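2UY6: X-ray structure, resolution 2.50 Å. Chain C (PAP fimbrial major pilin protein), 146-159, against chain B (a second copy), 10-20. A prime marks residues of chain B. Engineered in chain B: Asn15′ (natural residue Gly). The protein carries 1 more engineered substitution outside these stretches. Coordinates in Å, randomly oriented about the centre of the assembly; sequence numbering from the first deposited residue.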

# COMPACT_ATOMS: atom_id res chain seq x y z
N ALA C 146 -7.81 -9.47 13.24
CA ALA C 146 -6.65 -8.91 12.56
C ALA C 146 -6.84 -8.85 11.05
O ALA C 146 -7.11 -9.86 10.40
CB ALA C 146 -5.42 -9.75 12.88
N VAL C 147 -6.69 -7.65 10.50
CA VAL C 147 -6.84 -7.43 9.07
C VAL C 147 -5.63 -7.93 8.29
O VAL C 147 -4.49 -7.55 8.57
CB VAL C 147 -7.05 -5.94 8.76
CG1 VAL C 147 -7.27 -5.75 7.28
CG2 VAL C 147 -8.22 -5.39 9.56
N THR C 148 -5.86 -8.80 7.31
CA THR C 148 -4.77 -9.30 6.48
C THR C 148 -5.09 -9.03 5.02
O THR C 148 -6.25 -8.90 4.63
CB THR C 148 -4.54 -10.81 6.71
OG1 THR C 148 -5.75 -11.53 6.42
CG2 THR C 148 -4.13 -11.07 8.15
N GLU C 149 -4.06 -8.94 4.19
CA GLU C 149 -4.29 -8.63 2.79
C GLU C 149 -4.70 -9.79 1.89
O GLU C 149 -4.47 -10.95 2.21
CB GLU C 149 -3.07 -7.88 2.21
CG GLU C 149 -1.68 -8.41 2.55
CD GLU C 149 -1.15 -7.98 3.93
OE1 GLU C 149 -1.39 -8.70 4.92
OE2 GLU C 149 -0.47 -6.93 4.03
N GLY C 150 -5.35 -9.45 0.78
CA GLY C 150 -5.82 -10.44 -0.16
C GLY C 150 -7.18 -10.07 -0.75
O GLY C 150 -7.66 -8.94 -0.56
N ALA C 151 -7.80 -11.00 -1.47
CA ALA C 151 -9.11 -10.74 -2.06
C ALA C 151 -10.18 -11.37 -1.16
O ALA C 151 -10.04 -12.50 -0.70
CB ALA C 151 -9.18 -11.33 -3.45
N PHE C 152 -11.24 -10.61 -0.89
CA PHE C 152 -12.30 -11.08 -0.02
C PHE C 152 -13.67 -10.96 -0.67
O PHE C 152 -13.89 -10.14 -1.56
CB PHE C 152 -12.31 -10.30 1.30
CG PHE C 152 -11.00 -10.36 2.04
CD1 PHE C 152 -9.94 -9.52 1.70
CD2 PHE C 152 -10.82 -11.28 3.07
CE1 PHE C 152 -8.71 -9.61 2.35
CE2 PHE C 152 -9.59 -11.38 3.73
CZ PHE C 152 -8.54 -10.55 3.37
N SER C 153 -14.59 -11.79 -0.20
CA SER C 153 -15.95 -11.79 -0.70
C SER C 153 -16.85 -12.28 0.43
O SER C 153 -16.45 -13.14 1.21
CB SER C 153 -16.10 -12.72 -1.90
OG SER C 153 -15.95 -14.07 -1.49
N ALA C 154 -18.04 -11.71 0.50
CA ALA C 154 -19.00 -12.10 1.51
C ALA C 154 -20.36 -12.19 0.82
O ALA C 154 -20.68 -11.38 -0.05
CB ALA C 154 -19.03 -11.06 2.63
N VAL C 155 -21.15 -13.18 1.20
CA VAL C 155 -22.46 -13.33 0.59
C VAL C 155 -23.57 -13.37 1.63
O VAL C 155 -23.44 -13.97 2.70
CB VAL C 155 -22.54 -14.61 -0.27
CG1 VAL C 155 -23.94 -14.77 -0.87
CG2 VAL C 155 -21.50 -14.53 -1.39
N ALA C 156 -24.67 -12.69 1.31
CA ALA C 156 -25.82 -12.65 2.19
C ALA C 156 -27.06 -12.96 1.35
O ALA C 156 -27.11 -12.61 0.16
CB ALA C 156 -25.95 -11.28 2.84
N ASN C 157 -28.03 -13.63 1.95
CA ASN C 157 -29.29 -13.92 1.26
C ASN C 157 -30.36 -13.16 2.02
O ASN C 157 -30.18 -12.80 3.18
CB ASN C 157 -29.61 -15.42 1.25
CG ASN C 157 -28.97 -16.15 0.09
OD1 ASN C 157 -28.09 -16.99 0.28
ND2 ASN C 157 -29.41 -15.82 -1.13
N PHE C 158 -31.48 -12.91 1.36
CA PHE C 158 -32.55 -12.18 2.01
C PHE C 158 -33.89 -12.74 1.62
O PHE C 158 -34.05 -13.30 0.53
CB PHE C 158 -32.43 -10.68 1.68
CG PHE C 158 -32.22 -10.39 0.21
CD1 PHE C 158 -33.29 -10.42 -0.68
CD2 PHE C 158 -30.96 -10.08 -0.27
CE1 PHE C 158 -33.10 -10.15 -2.04
CE2 PHE C 158 -30.76 -9.81 -1.63
CZ PHE C 158 -31.84 -9.85 -2.52
N ASN C 159 -34.86 -12.63 2.52
CA ASN C 159 -36.20 -13.13 2.26
C ASN C 159 -37.23 -12.12 2.75
O ASN C 159 -37.00 -11.37 3.70
CB ASN C 159 -36.38 -14.50 2.93
CG ASN C 159 -36.14 -14.46 4.42
OD1 ASN C 159 -37.01 -14.05 5.18
ND2 ASN C 159 -34.96 -14.88 4.84
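Chain B (10-20) KVTFNNTVVDA

The most unusual feature of this contact is an engineered Asn15′, Gly in the natural sequence, buried on the face it shares with Phe152, Ala154, Ala156, Val11′, Phe13′ and Val17′. Its OD1 approaches Phe152 CD1 at 3.7 Å. Chain B supplies strand 11-18, which runs antiparallel to strand 150-159 of chain C. The angle between their N-to-C directions is 164°, and the axes approach to 4.6 Å. Both backbones are extended. Gly150 is extended too, but with phi/psi of 142/-170, where a CB would be jammed against the carbonyl O of the residue before; this calls for glycine.

Between the two stretches, all eight direct hydrogen bonds are main chain to main chain. They come in four reciprocal pairs. Val11′ N donates to Ala156 O at 2.9 Å, and Ala156 N to Val11′ O at 3.0 Å. Phe13′ N lies 2.7 Å from Ala154 O, and Ala154 N lies 2.9 Å from Phe13′ O. Asn15′ N reaches Phe152 O at 3.2 Å, and Phe152 N reaches Asn15′ O at 3.0 Å. Val17′ N to Gly150 O is 2.8 Å, and Gly150 N to Val17′ O is 2.9 Å.

Between these pairs sit the non-hydrogen-bonded pairs Thr16′ with Ala151, Asn14′ with Ser153 and Thr12′ with Val155. Each has its CA atoms 4.5 Å apart. CA-H...O contacts accompany the hydrogen bonds; the shortest is from Ser153 CA to Phe13′ O at 3.1 Å.

Side chains alternate between the two faces of the sheet. On the face of Asn15′ all the residues named above are buried. Val17′ has the largest area covered by chain C. Its CG2 packs 3.7 Å from Phe152 CE1, and its CG1 is 4.2 Å from Val147 CG1. Ala156 CB lies at the edge of the Phe13′ ring, 4.3 Å from Phe13′ CE1, and is 3.9 Å from Val11′ CG1.

The other face is partly exposed and more polar. Thr12′ OG1 is 3.6 Å from Val155 CG2, and Asn14′ OD1 is 3.4 Å from Ser153 CB.

At the Lys10′ end, water 1 links the chains. It accepts hydrogen bonds from Lys10′ N at 2.9 Å, Asn157 ND2 at 2.7 Å and Phe158 N at 2.9 Å. Phe158 CE2 also comes within 3.7 Å of Lys10′ N. At the other end two like charges lie close, with Glu149 OE2 4.5 Å from Asp19′ OD2. Glu149 OE2 is hydrogen-bonded elsewhere in the structure. The two stretches together bury 853 Å².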

# COMPACT_ATOMS: atom_id res chain seq x y z
N LYS B 10 -29.86 -12.80 -3.56
CA LYS B 10 -28.58 -12.67 -2.83
C LYS B 10 -27.76 -11.45 -3.23
O LYS B 10 -27.91 -10.90 -4.32
CB LYS B 10 -27.72 -13.92 -3.03
CG LYS B 10 -27.31 -14.18 -4.48
CD LYS B 10 -26.13 -15.14 -4.53
CE LYS B 10 -25.50 -15.21 -5.91
NZ LYS B 10 -24.23 -15.98 -5.87
N VAL B 11 -26.89 -11.03 -2.32
CA VAL B 11 -26.00 -9.91 -2.57
C VAL B 11 -24.61 -10.41 -2.24
O VAL B 11 -24.40 -11.05 -1.21
CB VAL B 11 -26.37 -8.68 -1.72
CG1 VAL B 11 -26.52 -9.07 -0.28
CG2 VAL B 11 -25.31 -7.60 -1.87
N THR B 12 -23.68 -10.18 -3.15
CA THR B 12 -22.31 -10.60 -2.94
C THR B 12 -21.43 -9.36 -2.81
O THR B 12 -21.46 -8.48 -3.69
CB THR B 12 -21.82 -11.46 -4.10
OG1 THR B 12 -22.67 -12.60 -4.24
CG2 THR B 12 -20.39 -11.93 -3.85
N PHE B 13 -20.69 -9.27 -1.71
CA PHE B 13 -19.82 -8.13 -1.46
C PHE B 13 -18.38 -8.49 -1.80
O PHE B 13 -17.89 -9.54 -1.40
CB PHE B 13 -19.91 -7.68 0.00
CG PHE B 13 -21.31 -7.38 0.46
CD1 PHE B 13 -22.14 -8.39 0.94
CD2 PHE B 13 -21.80 -6.08 0.41
CE1 PHE B 13 -23.44 -8.11 1.35
CE2 PHE B 13 -23.10 -5.79 0.82
CZ PHE B 13 -23.92 -6.81 1.30
N ASN B 14 -17.72 -7.61 -2.54
CA ASN B 14 -16.33 -7.84 -2.93
C ASN B 14 -15.41 -6.69 -2.57
O ASN B 14 -15.77 -5.52 -2.65
CB ASN B 14 -16.23 -8.08 -4.43
CG ASN B 14 -16.84 -9.39 -4.84
OD1 ASN B 14 -16.37 -10.45 -4.44
ND2 ASN B 14 -17.90 -9.33 -5.65
N ASN B 15 -14.19 -7.04 -2.16
CA ASN B 15 -13.22 -6.02 -1.82
C ASN B 15 -11.84 -6.65 -1.83
O ASN B 15 -11.70 -7.86 -1.88
CB ASN B 15 -13.52 -5.42 -0.45
CG ASN B 15 -13.04 -6.30 0.68
OD1 ASN B 15 -11.84 -6.40 0.94
ND2 ASN B 15 -13.97 -6.95 1.37
N THR B 16 -10.82 -5.81 -1.78
CA THR B 16 -9.47 -6.31 -1.79
C THR B 16 -8.67 -5.53 -0.75
O THR B 16 -8.97 -4.37 -0.48
CB THR B 16 -8.91 -6.18 -3.22
OG1 THR B 16 -8.48 -7.47 -3.68
CG2 THR B 16 -7.78 -5.19 -3.30
N VAL B 17 -7.68 -6.17 -0.14
CA VAL B 17 -6.86 -5.49 0.86
C VAL B 17 -5.37 -5.60 0.52
O VAL B 17 -4.84 -6.68 0.24
CB VAL B 17 -7.07 -6.07 2.28
CG1 VAL B 17 -6.19 -5.31 3.27
CG2 VAL B 17 -8.53 -5.93 2.68
N VAL B 18 -4.69 -4.46 0.55
CA VAL B 18 -3.28 -4.42 0.25
C VAL B 18 -2.52 -3.63 1.30
O VAL B 18 -3.10 -2.86 2.06
CB VAL B 18 -3.02 -3.74 -1.11
CG1 VAL B 18 -3.71 -4.51 -2.22
CG2 VAL B 18 -3.49 -2.28 -1.06
N ASP B 19 -1.21 -3.82 1.32
CA ASP B 19 -0.32 -3.12 2.23
C ASP B 19 -0.00 -1.81 1.51
O ASP B 19 0.47 -1.82 0.37
CB ASP B 19 0.94 -3.94 2.43
CG ASP B 19 1.78 -3.43 3.57
OD1 ASP B 19 3.01 -3.68 3.55
OD2 ASP B 19 1.22 -2.80 4.48
N ALA B 20 -0.27 -0.69 2.17
CA ALA B 20 -0.04 0.62 1.56
C ALA B 20 1.39 1.12 1.81
O ALA B 20 1.98 0.80 2.83
CB ALA B 20 -1.06 1.64 2.11
O HOH W 1 -31.35 -13.89 -1.36